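Local coordinates for protein putative transcriptional regulator, sugar-binding family (Arthrobacter aurescens, PDB 3NZE) that probably acts as a SorC-family transcription regulator that binds DNA and carbohydrate, at residues V62-T67 and Q87-G92; F120-F125 and T133-E138; A184-V189 and D204-N209; V192-F197 and R211-S216. All coordinates share one frame; numbering follows the deposited sequence.

The contacts follow the chain in series at first. Interaction 1 closes the beta-alpha-beta unit of strand 59-62, helix 66-73 and strand 84-87 at the ends of its two strands. Interaction 2 then folds the loop after strand 116-118 against the end of helix 129-135. Interactions 3 and 4 cross, since 192-197 lies between 184-189 and 204-209, and 211-216 follows them; together they lay the segment leading to helix 217-221 along the hairpin of strands 188-192 and 195-198. Interaction 4 meets interaction 1 where T213 OG1 bonds G90 N. Backbone bonds of A91 with V122 and G92 with A124 join interaction 1 to interaction 2, and N209 OD1 reaches F196 N between interactions 3 and 4.

Interaction 1 of 4, residues V62-T67 and Q87-G92; sequences VAWGAT and QLNGAG
W64 and N89 meet with backbone as well as side chain. The amide of N89 holds both polar atoms of the W64 backbone: OD1 accepts from W64 N (3.0 Å), in the plane of its carbonyl and on a lone pair, while ND2 donates to W64 O (3.2 Å) in a nearly straight bond of 166°. Beyond CB, CG of W64 sits in the crowded position between backbone N and carbonyl carbon (chi1 73°), beside this amide; CD1, the next atom, comes 3.2 Å from N89 OD1. N89 ND2 lies 3.3 Å above one indole face, offset toward the rim, with the amide plane turned 24° from the ring. The setting is the end of two adjacent parallel strands in a Rossmann-like fold, where L88 N still donates to V62 O (2.9 Å) before the chains part. Further out, W64 NE1 donates to G90 O (2.9 Å), which lies close to the ring plane, and more weakly to N89 O. A phenylalanine in its place would lack this N-H and would probably leave G90 O without that donor and N89 O without its weaker one. N89 O also accepts from Q87 NE2 (2.8 Å). On the six-membered ring CZ2 touches A91 CB at 3.6 Å, and Y101, A102 and I105 of helix 99-113 also pack on the indole.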
loop_
_atom_site.group_PDB
_atom_site.type_symbol
_atom_site.label_atom_id
_atom_site.label_comp_id
_atom_site.label_asym_id
_atom_site.label_seq_id
_atom_site.Cartn_x
_atom_site.Cartn_y
_atom_site.Cartn_z
ATOM N N VAL A 62 -1.337 8.466 0.145
ATOM C CA VAL A 62 -0.261 7.554 0.535
ATOM C C VAL A 62 -0.723 6.669 1.681
ATOM O O VAL A 62 -1.109 7.165 2.745
ATOM C CB VAL A 62 0.984 8.332 1.029
ATOM C CG1 VAL A 62 2.055 7.375 1.535
ATOM C CG2 VAL A 62 1.540 9.230 -0.083
ATOM N N ALA A 63 -0.675 5.359 1.483
ATOM C CA ALA A 63 -0.927 4.435 2.574
ATOM C C ALA A 63 0.442 4.107 3.152
ATOM O O ALA A 63 1.262 3.480 2.485
ATOM C CB ALA A 63 -1.621 3.179 2.065
ATOM N N TRP A 64 0.713 4.573 4.364
ATOM C CA TRP A 64 2.050 4.435 4.922
ATOM C C TRP A 64 2.272 3.027 5.482
ATOM O O TRP A 64 1.321 2.345 5.901
ATOM C CB TRP A 64 2.313 5.505 5.994
ATOM C CG TRP A 64 1.560 5.219 7.239
ATOM C CD1 TRP A 64 0.310 5.657 7.566
ATOM C CD2 TRP A 64 2.007 4.408 8.332
ATOM N NE1 TRP A 64 -0.050 5.167 8.799
ATOM C CE2 TRP A 64 0.974 4.397 9.292
ATOM C CE3 TRP A 64 3.187 3.697 8.595
ATOM C CZ2 TRP A 64 1.077 3.695 10.488
ATOM C CZ3 TRP A 64 3.290 3.000 9.782
ATOM C CH2 TRP A 64 2.236 3.002 10.719
ATOM N N GLY A 65 3.536 2.604 5.475
ATOM C CA GLY A 65 3.948 1.306 5.976
ATOM C C GLY A 65 5.445 1.171 5.758
ATOM O O GLY A 65 6.087 2.119 5.328
ATOM N N ALA A 66 5.997 -0.007 6.034
ATOM C CA ALA A 66 7.428 -0.227 5.876
ATOM C C ALA A 66 7.855 -0.042 4.415
ATOM O O ALA A 66 8.878 0.564 4.133
ATOM C CB ALA A 66 7.818 -1.612 6.384
ATOM N N THR A 67 7.039 -0.529 3.489
ATOM C CA THR A 67 7.379 -0.373 2.084
ATOM C C THR A 67 7.374 1.097 1.692
ATOM O O THR A 67 8.314 1.588 1.084
ATOM C CB THR A 67 6.435 -1.175 1.186
ATOM O OG1 THR A 67 6.567 -2.562 1.519
ATOM C CG2 THR A 67 6.805 -0.970 -0.302
ATOM N N GLN A 87 -2.695 11.292 3.985
ATOM C CA GLN A 87 -2.466 10.012 4.631
ATOM C C GLN A 87 -3.734 9.151 4.543
ATOM O O GLN A 87 -4.816 9.611 4.911
ATOM C CB GLN A 87 -2.119 10.300 6.095
ATOM C CG GLN A 87 -1.758 9.110 6.950
ATOM C CD GLN A 87 -1.471 9.561 8.379
ATOM O OE1 GLN A 87 -1.183 10.733 8.611
ATOM N NE2 GLN A 87 -1.545 8.639 9.330
ATOM N N LEU A 88 -3.610 7.910 4.066
ATOM C CA LEU A 88 -4.793 7.070 3.825
ATOM C C LEU A 88 -5.190 6.165 4.990
ATOM O O LEU A 88 -6.320 5.678 5.036
ATOM C CB LEU A 88 -4.579 6.197 2.586
ATOM C CG LEU A 88 -4.394 6.971 1.278
ATOM C CD1 LEU A 88 -4.309 5.999 0.088
ATOM C CD2 LEU A 88 -5.548 7.945 1.092
ATOM N N ASN A 89 -4.256 5.934 5.911
ATOM C CA ASN A 89 -4.497 5.071 7.059
ATOM C C ASN A 89 -3.915 5.685 8.325
ATOM O O ASN A 89 -2.940 6.406 8.256
ATOM C CB ASN A 89 -3.902 3.675 6.835
ATOM C CG ASN A 89 -2.430 3.708 6.457
ATOM O OD1 ASN A 89 -2.001 4.529 5.647
ATOM N ND2 ASN A 89 -1.654 2.790 7.025
ATOM N N GLY A 90 -4.524 5.387 9.473
ATOM C CA GLY A 90 -4.135 6.002 10.733
ATOM C C GLY A 90 -2.806 5.492 11.250
ATOM O O GLY A 90 -2.177 4.621 10.639
ATOM N N ALA A 91 -2.365 6.032 12.385
ATOM C CA ALA A 91 -1.065 5.636 12.940
ATOM C C ALA A 91 -1.091 5.672 14.454
ATOM O O ALA A 91 -1.764 6.511 15.048
ATOM C CB ALA A 91 0.068 6.538 12.415
ATOM N N GLY A 92 -0.327 4.777 15.069
ATOM C CA GLY A 92 -0.289 4.686 16.518
ATOM C C GLY A 92 -0.982 3.405 16.935
ATOM O O GLY A 92 -2.204 3.308 16.873
#

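Interaction 2 of 4, residues F120-F125 and T133-E138; sequences FPVPAF and TAMWNE
V122 N donates to F120 O at 2.8 Å, closing an inverse gamma turn centred on P121 that sets out F120 and V122 for contact with W136 and M135. Across the interface the contact is made by apolar groups. M135 is a selenomethionine whose chain bends at both chi2 (-74°) and chi3 (-80°), and its terminal CE reaches the V122 methyl CG1 at 3.5 Å. The same CE lies 3.5 Å from P121 O, against the backbone of the turn. The V122 and M135 side chains run antiparallel past one another, and CG1 also approaches W136 CZ3 at the longer distance of 4.4 Å. The other valine methyl, CG2, stays with its own segment and sits over one face of the F120 ring, offset toward the rim. F120 CZ in turn touches W136 CH2 at 3.8 Å; the side chains cross at about a right angle and the ring planes are inclined by 61°. M135 is the last residue of helix 129-135 and W136 follows it, in a type I turn from M135 to E138 that leads into the next helix. That helix, 139-149, packs on F120 through I144 and Q148, on V122 through V141 and on W136 through L145, while backbone bonds from V122 to A91 and from A124 to G92 tie the loop to the segment after strand 84-87.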
loop_
_atom_site.group_PDB
_atom_site.type_symbol
_atom_site.label_atom_id
_atom_site.label_comp_id
_atom_site.label_asym_id
_atom_site.label_seq_id
_atom_site.Cartn_x
_atom_site.Cartn_y
_atom_site.Cartn_z
ATOM N N PHE A 120 -4.006 12.213 9.260
ATOM C CA PHE A 120 -5.255 11.536 9.576
ATOM C C PHE A 120 -5.221 11.285 11.089
ATOM O O PHE A 120 -4.473 10.427 11.550
ATOM C CB PHE A 120 -5.245 10.212 8.798
ATOM C CG PHE A 120 -6.596 9.546 8.634
ATOM C CD1 PHE A 120 -7.781 10.244 8.792
ATOM C CD2 PHE A 120 -6.663 8.207 8.282
ATOM C CE1 PHE A 120 -9.011 9.603 8.620
ATOM C CE2 PHE A 120 -7.871 7.564 8.118
ATOM C CZ PHE A 120 -9.051 8.259 8.279
ATOM N N PRO A 121 -6.018 12.043 11.866
ATOM C CA PRO A 121 -5.867 11.994 13.332
ATOM C C PRO A 121 -6.597 10.808 13.962
ATOM O O PRO A 121 -7.464 10.992 14.820
ATOM C CB PRO A 121 -6.506 13.309 13.784
ATOM C CG PRO A 121 -7.580 13.536 12.785
ATOM C CD PRO A 121 -6.975 13.087 11.456
ATOM N N VAL A 122 -6.229 9.603 13.540
ATOM C CA VAL A 122 -6.863 8.373 14.007
ATOM C C VAL A 122 -5.777 7.318 14.233
ATOM O O VAL A 122 -4.708 7.387 13.603
ATOM C CB VAL A 122 -7.917 7.861 12.984
ATOM C CG1 VAL A 122 -8.835 9.000 12.543
ATOM C CG2 VAL A 122 -7.245 7.256 11.787
ATOM N N PRO A 123 -6.024 6.352 15.142
ATOM C CA PRO A 123 -4.987 5.348 15.434
ATOM C C PRO A 123 -4.756 4.411 14.243
ATOM O O PRO A 123 -5.454 4.516 13.237
ATOM C CB PRO A 123 -5.564 4.562 16.622
ATOM C CG PRO A 123 -6.728 5.381 17.134
ATOM C CD PRO A 123 -7.227 6.181 15.983
ATOM N N ALA A 124 -3.807 3.490 14.371
ATOM C CA ALA A 124 -3.454 2.600 13.260
ATOM C C ALA A 124 -4.601 1.689 12.840
ATOM O O ALA A 124 -4.695 1.308 11.685
ATOM C CB ALA A 124 -2.221 1.753 13.624
ATOM N N PHE A 125 -5.457 1.342 13.794
ATOM C CA PHE A 125 -6.526 0.369 13.583
ATOM C C PHE A 125 -7.358 0.436 14.855
ATOM O O PHE A 125 -6.853 0.866 15.898
ATOM C CB PHE A 125 -5.908 -1.028 13.426
ATOM C CG PHE A 125 -6.788 -2.020 12.713
ATOM C CD1 PHE A 125 -6.840 -2.040 11.330
ATOM C CD2 PHE A 125 -7.535 -2.947 13.424
ATOM C CE1 PHE A 125 -7.639 -2.957 10.662
ATOM C CE2 PHE A 125 -8.341 -3.865 12.759
ATOM C CZ PHE A 125 -8.381 -3.870 11.380
ATOM N N THR A 133 -17.084 3.503 14.145
ATOM C CA THR A 133 -18.365 4.152 13.918
ATOM C C THR A 133 -18.398 5.540 14.544
ATOM O O THR A 133 -18.763 6.524 13.889
ATOM C CB THR A 133 -19.520 3.299 14.480
ATOM O OG1 THR A 133 -19.555 2.044 13.788
ATOM C CG2 THR A 133 -20.856 4.011 14.305
ATOM N N ALA A 134 -18.009 5.614 15.813
ATOM C CA ALA A 134 -17.972 6.893 16.518
ATOM C C ALA A 134 -17.024 7.897 15.846
ATOM O O ALA A 134 -17.411 9.025 15.553
ATOM C CB ALA A 134 -17.597 6.685 17.978
HETATM N N MSE A 135 -15.785 7.482 15.593
HETATM C CA MSE A 135 -14.800 8.363 14.974
HETATM C C MSE A 135 -15.180 8.856 13.577
HETATM O O MSE A 135 -14.807 9.963 13.181
HETATM C CB MSE A 135 -13.426 7.691 14.935
HETATM C CG MSE A 135 -12.729 7.714 16.281
HETATM SE SE MSE A 135 -12.026 9.484 16.755
HETATM C CE MSE A 135 -10.407 9.369 15.668
ATOM N N TRP A 136 -15.914 8.041 12.826
ATOM C CA TRP A 136 -16.313 8.431 11.480
ATOM C C TRP A 136 -17.431 9.480 11.492
ATOM O O TRP A 136 -17.852 9.967 10.442
ATOM C CB TRP A 136 -16.686 7.192 10.640
ATOM C CG TRP A 136 -15.561 6.700 9.749
ATOM C CD1 TRP A 136 -15.653 6.379 8.427
ATOM C CD2 TRP A 136 -14.177 6.509 10.109
ATOM N NE1 TRP A 136 -14.430 5.985 7.945
ATOM C CE2 TRP A 136 -13.505 6.062 8.953
ATOM C CE3 TRP A 136 -13.445 6.670 11.294
ATOM C CZ2 TRP A 136 -12.141 5.764 8.945
ATOM C CZ3 TRP A 136 -12.085 6.376 11.288
ATOM C CH2 TRP A 136 -11.444 5.936 10.114
ATOM N N ASN A 137 -17.900 9.818 12.690
ATOM C CA ASN A 137 -18.879 10.884 12.880
ATOM C C ASN A 137 -18.241 12.169 13.394
ATOM O O ASN A 137 -18.933 13.128 13.744
ATOM C CB ASN A 137 -19.952 10.438 13.861
ATOM C CG ASN A 137 -21.318 10.411 13.234
ATOM O OD1 ASN A 137 -21.752 9.382 12.716
ATOM N ND2 ASN A 137 -22.000 11.551 13.255
ATOM N N GLU A 138 -16.914 12.178 13.458
ATOM C CA GLU A 138 -16.193 13.367 13.883
ATOM C C GLU A 138 -15.842 14.219 12.671
ATOM O O GLU A 138 -15.363 13.703 11.667
ATOM C CB GLU A 138 -14.915 12.955 14.610
ATOM C CG GLU A 138 -15.194 12.242 15.931
ATOM C CD GLU A 138 -15.645 13.210 17.029
ATOM O OE1 GLU A 138 -15.024 14.280 17.160
ATOM O OE2 GLU A 138 -16.607 12.885 17.759
#

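Interaction 3 of 4, residues A184-V189 and D204-N209; sequences AADDVV and DGITLN
D186 faces the backbone of G205-L208 across two waters, and V188 touches I206 directly. The polar half rests on D186 OD1, which stays 3.9 Å from T207 N. The CB of D186 points toward the loop, and chi1 of -64° sets CG beside the backbone N; from there OD1 takes both waters. One water donates to D186 OD1 (2.9 Å) and accepts from L208 N (3.0 Å). A second donates both to D186 OD1 and to G205 O and accepts from T207 N; its contacts are short, that to D186 OD1 being 2.5 Å. The two N-H groups served in this way open the 3-10 segment 207-209, whose own N209 N bonds back to I206 O. The apolar half is small: V188 CG2 meets I206 CD1 at 3.9 Å and, a little farther off, I206 CG2, the two side chains crossing obliquely. Backbone bonding sets the position of D186 and V188, for a Schellman motif with D187 as its C-prime residue ends helix 177-185 just before strand 188-192 and takes V188 N to L183 O. Because water carries the link from acid to backbone, the helix end and the loop are coupled through two bridging waters, which the carboxylate is likely to polarise.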
loop_
_atom_site.group_PDB
_atom_site.type_symbol
_atom_site.label_atom_id
_atom_site.label_comp_id
_atom_site.label_asym_id
_atom_site.label_seq_id
_atom_site.Cartn_x
_atom_site.Cartn_y
_atom_site.Cartn_z
ATOM N N ALA A 184 -7.858 -16.119 9.000
ATOM C CA ALA A 184 -7.936 -17.463 8.443
ATOM C C ALA A 184 -9.397 -17.894 8.246
ATOM O O ALA A 184 -9.744 -18.511 7.241
ATOM C CB ALA A 184 -7.199 -18.449 9.344
ATOM N N ALA A 185 -10.243 -17.549 9.213
ATOM C CA ALA A 185 -11.663 -17.895 9.178
ATOM C C ALA A 185 -12.348 -17.384 7.913
ATOM O O ALA A 185 -13.282 -18.003 7.411
ATOM C CB ALA A 185 -12.370 -17.350 10.416
ATOM N N ASP A 186 -11.873 -16.254 7.397
ATOM C CA ASP A 186 -12.494 -15.619 6.239
ATOM C C ASP A 186 -11.661 -15.739 4.958
ATOM O O ASP A 186 -11.897 -15.005 3.999
ATOM C CB ASP A 186 -12.767 -14.142 6.539
ATOM C CG ASP A 186 -13.764 -13.943 7.666
ATOM O OD1 ASP A 186 -13.590 -12.993 8.458
ATOM O OD2 ASP A 186 -14.721 -14.736 7.761
ATOM N N ASP A 187 -10.710 -16.674 4.941
ATOM C CA ASP A 187 -9.773 -16.848 3.823
ATOM C C ASP A 187 -9.081 -15.542 3.423
ATOM O O ASP A 187 -8.870 -15.285 2.236
ATOM C CB ASP A 187 -10.448 -17.472 2.592
ATOM C CG ASP A 187 -9.435 -17.925 1.531
ATOM O OD1 ASP A 187 -8.950 -19.071 1.643
ATOM O OD2 ASP A 187 -9.116 -17.147 0.592
ATOM N N VAL A 188 -8.730 -14.721 4.409
ATOM C CA VAL A 188 -8.032 -13.466 4.124
ATOM C C VAL A 188 -6.578 -13.755 3.752
ATOM O O VAL A 188 -5.927 -14.579 4.393
ATOM C CB VAL A 188 -8.103 -12.512 5.325
ATOM C CG1 VAL A 188 -7.202 -11.287 5.102
ATOM C CG2 VAL A 188 -9.547 -12.097 5.576
ATOM N N VAL A 189 -6.074 -13.098 2.707
ATOM C CA VAL A 189 -4.697 -13.340 2.266
ATOM C C VAL A 189 -3.790 -12.119 2.409
ATOM O O VAL A 189 -2.571 -12.235 2.301
ATOM C CB VAL A 189 -4.617 -13.875 0.808
ATOM C CG1 VAL A 189 -5.361 -15.196 0.700
ATOM C CG2 VAL A 189 -5.191 -12.876 -0.166
ATOM N N ASP A 204 -15.924 -8.017 0.987
ATOM C CA ASP A 204 -17.206 -7.904 1.663
ATOM C C ASP A 204 -17.288 -8.982 2.734
ATOM O O ASP A 204 -16.733 -10.070 2.572
ATOM C CB ASP A 204 -18.343 -8.100 0.660
ATOM C CG ASP A 204 -18.380 -9.517 0.097
ATOM O OD1 ASP A 204 -17.417 -9.911 -0.604
ATOM O OD2 ASP A 204 -19.369 -10.241 0.363
ATOM N N GLY A 205 -17.976 -8.684 3.828
ATOM C CA GLY A 205 -18.213 -9.683 4.853
ATOM C C GLY A 205 -16.964 -10.107 5.609
ATOM O O GLY A 205 -16.892 -11.229 6.121
ATOM N N ILE A 206 -15.977 -9.218 5.679
ATOM C CA ILE A 206 -14.793 -9.480 6.482
ATOM C C ILE A 206 -14.880 -8.670 7.768
ATOM O O ILE A 206 -14.826 -7.448 7.752
ATOM C CB ILE A 206 -13.486 -9.147 5.726
ATOM C CG1 ILE A 206 -13.341 -10.046 4.495
ATOM C CG2 ILE A 206 -12.275 -9.288 6.649
ATOM C CD1 ILE A 206 -12.081 -9.768 3.697
ATOM N N THR A 207 -15.061 -9.377 8.876
ATOM C CA THR A 207 -15.267 -8.764 10.171
ATOM C C THR A 207 -14.215 -7.697 10.504
ATOM O O THR A 207 -14.552 -6.602 10.959
ATOM C CB THR A 207 -15.285 -9.865 11.251
ATOM O OG1 THR A 207 -16.631 -10.326 11.414
ATOM C CG2 THR A 207 -14.753 -9.349 12.566
ATOM N N LEU A 208 -12.948 -8.011 10.266
ATOM C CA LEU A 208 -11.863 -7.079 10.593
ATOM C C LEU A 208 -11.968 -5.740 9.861
ATOM O O LEU A 208 -11.511 -4.716 10.368
ATOM C CB LEU A 208 -10.493 -7.722 10.341
ATOM C CG LEU A 208 -9.959 -8.482 11.555
ATOM C CD1 LEU A 208 -8.704 -9.252 11.210
ATOM C CD2 LEU A 208 -9.701 -7.515 12.708
ATOM N N ASN A 209 -12.579 -5.737 8.679
ATOM C CA ASN A 209 -12.680 -4.497 7.915
ATOM C C ASN A 209 -13.548 -3.418 8.568
ATOM O O ASN A 209 -13.418 -2.238 8.235
ATOM C CB ASN A 209 -13.084 -4.752 6.458
ATOM C CG ASN A 209 -11.925 -5.259 5.624
ATOM O OD1 ASN A 209 -10.771 -5.122 6.017
ATOM N ND2 ASN A 209 -12.229 -5.854 4.463
HETATM O O HOH W 1 -12.228 -10.863 9.941
HETATM O O HOH W 2 -15.885 -11.914 8.377
#

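Interaction 4 of 4, residues V192-F197 and R211-S216; sequences VATVFF and RSTGPS
This buried, largely polar contact fits the hairpin turn between strands 188-192 and 195-198 against the loop that leads to helix 217-221, where S212 OG meets T194. The two-residue loop of the hairpin is a type I' turn, V192 to V195, with A193 and T194 at its corners. S212 OG, anti to its backbone N (chi1 -178°), donates to T194 O at 2.8 Å from well above the carbonyl plane. It also accepts from G214 N in a nearly straight bond of 173°, which makes an ST turn. An alanine here would keep CB but lose the hydroxyl, and would probably leave T194 O and G214 N each without this mate and the ST turn less fixed. T194 OG1 donates to A193 O (2.6 Å) and receives a bond from a water that accepts from T213 N. A193 O also takes a CA-H...O contact from G214 CA at 3.4 Å; a CB on G214 would run into this oxygen. Beside it, A193 CB rests on P215 CD (3.9 Å), and V195 CG2 lies against P215 O. A second water donates to V192 O and P215 O. With hydroxyls, waters and a glycine CA meeting these carbonyls, the turn and loop can approach closely while their buried backbone oxygens find partners.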
loop_
_atom_site.group_PDB
_atom_site.type_symbol
_atom_site.label_atom_id
_atom_site.label_comp_id
_atom_site.label_asym_id
_atom_site.label_seq_id
_atom_site.Cartn_x
_atom_site.Cartn_y
_atom_site.Cartn_z
ATOM N N VAL A 192 -4.539 -3.955 1.713
ATOM C CA VAL A 192 -3.985 -2.694 1.270
ATOM C C VAL A 192 -4.547 -1.630 2.188
ATOM O O VAL A 192 -5.764 -1.559 2.394
ATOM C CB VAL A 192 -4.379 -2.393 -0.174
ATOM C CG1 VAL A 192 -4.185 -0.913 -0.465
ATOM C CG2 VAL A 192 -3.542 -3.249 -1.115
ATOM N N ALA A 193 -3.657 -0.818 2.756
ATOM C CA ALA A 193 -4.053 0.273 3.656
ATOM C C ALA A 193 -4.864 -0.209 4.868
ATOM O O ALA A 193 -5.711 0.521 5.401
ATOM C CB ALA A 193 -4.826 1.350 2.870
ATOM N N THR A 194 -4.579 -1.436 5.295
ATOM C CA THR A 194 -5.260 -2.106 6.406
ATOM C C THR A 194 -6.691 -2.561 6.091
ATOM O O THR A 194 -7.434 -2.942 6.994
ATOM C CB THR A 194 -5.186 -1.320 7.766
ATOM O OG1 THR A 194 -6.175 -0.281 7.806
ATOM C CG2 THR A 194 -3.793 -0.748 7.988
ATOM N N VAL A 195 -7.071 -2.539 4.810
ATOM C CA VAL A 195 -8.343 -3.120 4.383
ATOM C C VAL A 195 -8.065 -4.470 3.726
ATOM O O VAL A 195 -7.359 -4.550 2.722
ATOM C CB VAL A 195 -9.118 -2.220 3.397
ATOM C CG1 VAL A 195 -10.496 -2.822 3.073
ATOM C CG2 VAL A 195 -9.285 -0.813 3.957
ATOM N N PHE A 196 -8.611 -5.524 4.312
ATOM C CA PHE A 196 -8.262 -6.892 3.946
ATOM C C PHE A 196 -9.078 -7.449 2.792
ATOM O O PHE A 196 -10.198 -6.991 2.522
ATOM C CB PHE A 196 -8.422 -7.786 5.174
ATOM C CG PHE A 196 -7.515 -7.400 6.312
ATOM C CD1 PHE A 196 -6.286 -8.013 6.459
ATOM C CD2 PHE A 196 -7.885 -6.409 7.211
ATOM C CE1 PHE A 196 -5.428 -7.649 7.495
ATOM C CE2 PHE A 196 -7.039 -6.042 8.255
ATOM C CZ PHE A 196 -5.808 -6.667 8.393
ATOM N N PHE A 197 -8.504 -8.438 2.109
ATOM C CA PHE A 197 -9.196 -9.114 1.004
ATOM C C PHE A 197 -8.862 -10.603 0.964
ATOM O O PHE A 197 -7.880 -11.043 1.574
ATOM C CB PHE A 197 -8.808 -8.466 -0.317
ATOM C CG PHE A 197 -7.332 -8.253 -0.468
ATOM C CD1 PHE A 197 -6.483 -9.325 -0.694
ATOM C CD2 PHE A 197 -6.786 -6.981 -0.349
ATOM C CE1 PHE A 197 -5.113 -9.139 -0.832
ATOM C CE2 PHE A 197 -5.414 -6.780 -0.474
ATOM C CZ PHE A 197 -4.575 -7.869 -0.718
ATOM N N ARG A 211 -13.124 -2.475 11.420
ATOM C CA ARG A 211 -12.201 -1.832 12.350
ATOM C C ARG A 211 -11.060 -1.104 11.630
ATOM O O ARG A 211 -10.176 -0.514 12.262
ATOM C CB ARG A 211 -11.641 -2.872 13.322
ATOM C CG ARG A 211 -12.678 -3.365 14.331
ATOM C CD ARG A 211 -12.298 -4.711 14.899
ATOM N NE ARG A 211 -10.958 -4.702 15.472
ATOM C CZ ARG A 211 -10.323 -5.787 15.902
ATOM N NH1 ARG A 211 -10.902 -6.982 15.811
ATOM N NH2 ARG A 211 -9.103 -5.680 16.410
ATOM N N SER A 212 -11.085 -1.149 10.301
ATOM C CA SER A 212 -10.026 -0.532 9.517
ATOM C C SER A 212 -10.190 0.979 9.356
ATOM O O SER A 212 -11.308 1.488 9.324
ATOM C CB SER A 212 -9.908 -1.193 8.144
ATOM O OG SER A 212 -8.835 -0.592 7.427
ATOM N N THR A 213 -9.063 1.684 9.239
ATOM C CA THR A 213 -9.084 3.120 8.978
ATOM C C THR A 213 -8.898 3.486 7.502
ATOM O O THR A 213 -8.996 4.660 7.144
ATOM C CB THR A 213 -7.999 3.879 9.808
ATOM O OG1 THR A 213 -6.693 3.569 9.315
ATOM C CG2 THR A 213 -8.088 3.513 11.292
ATOM N N GLY A 214 -8.642 2.495 6.649
ATOM C CA GLY A 214 -8.305 2.775 5.257
ATOM C C GLY A 214 -9.499 2.873 4.309
ATOM O O GLY A 214 -10.616 2.518 4.674
ATOM N N PRO A 215 -9.262 3.385 3.093
ATOM C CA PRO A 215 -10.298 3.545 2.059
ATOM C C PRO A 215 -10.819 2.195 1.584
ATOM O O PRO A 215 -10.076 1.211 1.583
ATOM C CB PRO A 215 -9.546 4.220 0.899
ATOM C CG PRO A 215 -8.248 4.694 1.479
ATOM C CD PRO A 215 -7.930 3.763 2.597
ATOM N N SER A 216 -12.075 2.147 1.157
ATOM C CA SER A 216 -12.620 0.897 0.635
ATOM C C SER A 216 -11.933 0.562 -0.666
ATOM O O SER A 216 -11.397 1.436 -1.353
ATOM C CB SER A 216 -14.127 0.986 0.394
ATOM O OG SER A 216 -14.412 1.867 -0.681
HETATM O O HOH W 3 -7.700 -0.057 0.704
HETATM O O HOH W 4 -6.470 1.128 9.924
#